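Local coordinates for four helix bundle protein (Bacteroides thetaiotaomicron VPI-5482, PDB 2RLD) that is of unknown function but belongs to the 23S rRNA-intervening sequence protein family of four-helix bundles and binds calcium, at residues V20-L25 with K40-S45. Residues are numbered along the deposited sequence; the frame is centred on the assembly and turned at random. Where two conformers were deposited one is given.
Sequences VRIVNL and KQILRS. With EDO (1,2-ethanediol), chain L.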
loop_
_atom_site.group_PDB
_atom_site.type_symbol
_atom_site.label_atom_id
_atom_site.label_comp_id
_atom_site.label_asym_id
_atom_site.label_seq_id
_atom_site.Cartn_x
_atom_site.Cartn_y
_atom_site.Cartn_z
ATOM N N VAL C 20 18.840 6.139 9.995
ATOM C CA VAL C 20 19.283 5.108 10.929
ATOM C C VAL C 20 18.510 5.250 12.286
ATOM O O VAL C 20 18.046 4.264 12.878
ATOM C CB VAL C 20 20.795 5.191 11.169
ATOM C CG1 VAL C 20 21.189 4.303 12.364
ATOM C CG2 VAL C 20 21.613 4.807 9.866
ATOM N N ARG C 21 18.360 6.471 12.752
ATOM C CA ARG C 21 17.593 6.716 13.958
ATOM C C ARG C 21 16.141 6.254 13.761
ATOM O O ARG C 21 15.540 5.676 14.672
ATOM C CB ARG C 21 17.623 8.192 14.323
ATOM C CG ARG C 21 19.021 8.701 14.702
ATOM C CD ARG C 21 18.906 9.893 15.665
ATOM N NE ARG C 21 18.438 9.502 16.994
ATOM C CZ ARG C 21 18.045 10.367 17.931
ATOM N NH1 ARG C 21 18.045 11.675 17.683
ATOM N NH2 ARG C 21 17.618 9.926 19.104
ATOM N N ILE C 22 15.579 6.504 12.576
ATOM C CA ILE C 22 14.224 6.069 12.276
ATOM C C ILE C 22 14.109 4.539 12.279
ATOM O O ILE C 22 13.115 3.968 12.783
ATOM C CB ILE C 22 13.724 6.721 10.971
ATOM C CG1 ILE C 22 13.484 8.216 11.206
ATOM C CG2 ILE C 22 12.452 5.981 10.444
ATOM C CD1 ILE C 22 12.294 8.487 12.178
ATOM N N VAL C 23 15.117 3.863 11.749
ATOM C CA VAL C 23 15.144 2.398 11.840
ATOM C C VAL C 23 15.135 1.939 13.293
ATOM O O VAL C 23 14.400 1.008 13.672
ATOM C CB VAL C 23 16.311 1.782 11.050
ATOM C CG1 VAL C 23 16.481 0.304 11.327
ATOM C CG2 VAL C 23 16.111 1.968 9.580
ATOM N N ASN C 24 15.963 2.556 14.121
ATOM C CA ASN C 24 15.963 2.206 15.551
ATOM C C ASN C 24 14.632 2.469 16.248
ATOM O O ASN C 24 14.177 1.661 17.090
ATOM C CB ASN C 24 17.114 2.931 16.255
ATOM C CG ASN C 24 18.475 2.350 15.909
ATOM O OD1 ASN C 24 18.591 1.198 15.494
ATOM N ND2 ASN C 24 19.522 3.152 16.104
ATOM N N LEU C 25 13.987 3.587 15.910
ATOM C CA LEU C 25 12.686 3.904 16.443
ATOM C C LEU C 25 11.658 2.874 16.029
ATOM O O LEU C 25 10.787 2.517 16.816
ATOM C CB LEU C 25 12.237 5.292 15.992
ATOM C CG LEU C 25 10.857 5.729 16.492
ATOM C CD1 LEU C 25 10.799 5.805 18.044
ATOM C CD2 LEU C 25 10.453 7.071 15.839
ATOM N N LYS C 40 5.075 1.649 10.942
ATOM C CA LYS C 40 5.349 1.403 9.520
ATOM C C LYS C 40 5.285 2.686 8.711
ATOM O O LYS C 40 6.116 2.914 7.814
ATOM C CB LYS C 40 4.379 0.381 8.950
ATOM C CG LYS C 40 4.333 -0.891 9.687
ATOM N N GLN C 41 4.354 3.560 9.065
ATOM C CA GLN C 41 4.195 4.833 8.365
ATOM C C GLN C 41 5.445 5.682 8.530
ATOM O O GLN C 41 5.980 6.214 7.562
ATOM C CB GLN C 41 2.996 5.601 8.860
ATOM C CG GLN C 41 1.667 4.941 8.598
ATOM C CD GLN C 41 1.106 5.275 7.262
ATOM O OE1 GLN C 41 1.845 5.385 6.281
ATOM N NE2 GLN C 41 -0.216 5.441 7.197
ATOM N N ILE C 42 5.964 5.762 9.755
ATOM C CA ILE C 42 7.105 6.634 10.017
ATOM C C ILE C 42 8.419 6.023 9.554
ATOM O O ILE C 42 9.354 6.758 9.212
ATOM C CB ILE C 42 7.173 7.066 11.516
ATOM C CG1 ILE C 42 8.030 8.328 11.644
ATOM C CG2 ILE C 42 7.650 5.940 12.424
ATOM C CD1 ILE C 42 8.197 8.841 13.065
ATOM N N LEU C 43 8.511 4.694 9.522
ATOM C CA LEU C 43 9.665 4.056 8.898
ATOM C C LEU C 43 9.786 4.502 7.453
ATOM O O LEU C 43 10.861 4.878 6.987
ATOM C CB LEU C 43 9.523 2.538 8.952
ATOM C CG LEU C 43 10.634 1.765 8.240
ATOM C CD1 LEU C 43 12.011 2.026 8.855
ATOM C CD2 LEU C 43 10.265 0.272 8.264
ATOM N N ARG C 44 8.658 4.502 6.753
ATOM C CA ARG C 44 8.631 4.919 5.359
ATOM C C ARG C 44 8.952 6.405 5.177
ATOM O O ARG C 44 9.847 6.770 4.392
ATOM C CB ARG C 44 7.276 4.595 4.727
ATOM C CG ARG C 44 7.192 4.931 3.234
ATOM N N SER C 45 8.255 7.276 5.892
ATOM C CA SER C 45 8.456 8.695 5.689
ATOM C C SER C 45 9.849 9.109 6.146
ATOM O O SER C 45 10.536 9.824 5.429
ATOM C CB SER C 45 7.343 9.539 6.347
ATOM O OG SER C 45 7.356 9.514 7.766
HETATM C C1 EDO L . 0.298 7.996 4.992
HETATM O O1 EDO L . -1.023 7.512 4.777
HETATM C C2 EDO L . 0.371 9.414 4.460
HETATM O O2 EDO L . 1.024 9.426 3.194
#
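Ile22 pushes its CG2 methyl against the backbone of the facing helix, 3.4 Å from Ile42 O and 3.7 Å from Leu43 CA. A chi1 of -71° sets CG1 beside the backbone N and anti to the carbonyl carbon, which leaves CG2 anti to the N and facing the other helix, while CG1 carries the other branch to a looser meeting of Ile22 CD1 with Ile42 CD1 at 4.2 Å. Ile42 is extended, with CG1 anti to the backbone N and CD1 continuing the line; its CD1 also takes Leu25 CD2 at 4.0 Å, the two side chains crossing at about a right angle. On Leu43 the CD1 branch does the work: it reaches Val23 CG2 at 4.2 Å and lies near Ile22 CG2 as well. All five residues are buried; their side-chain-to-side-chain contacts are apolar, and the one polar atom met is the carbonyl oxygen of Ile42. Gln41 takes no part in this apolar contact; its chain, bent at chi2, touches Trp82 of helix 62-88, and NE2 gives a weak hydrogen bond to O1 of a 1,2-ethanediol, probably from the crystallisation liquor, which Ser48 of the third subunit also holds. An alanine here would probably leave the diol without its amide partner and weaken the contact with Trp82. The two segments run antiparallel at 169°, axes 9.2 Å apart, as successive helices 7-32 and 38-57 of an up-and-down four-helix bundle. Helix 62-88 backs Ile42 with Trp82 and Leu83, helix 94-116 meets Leu25 through Ile100, and Val37 of the second subunit packs on both Val23 and Leu43.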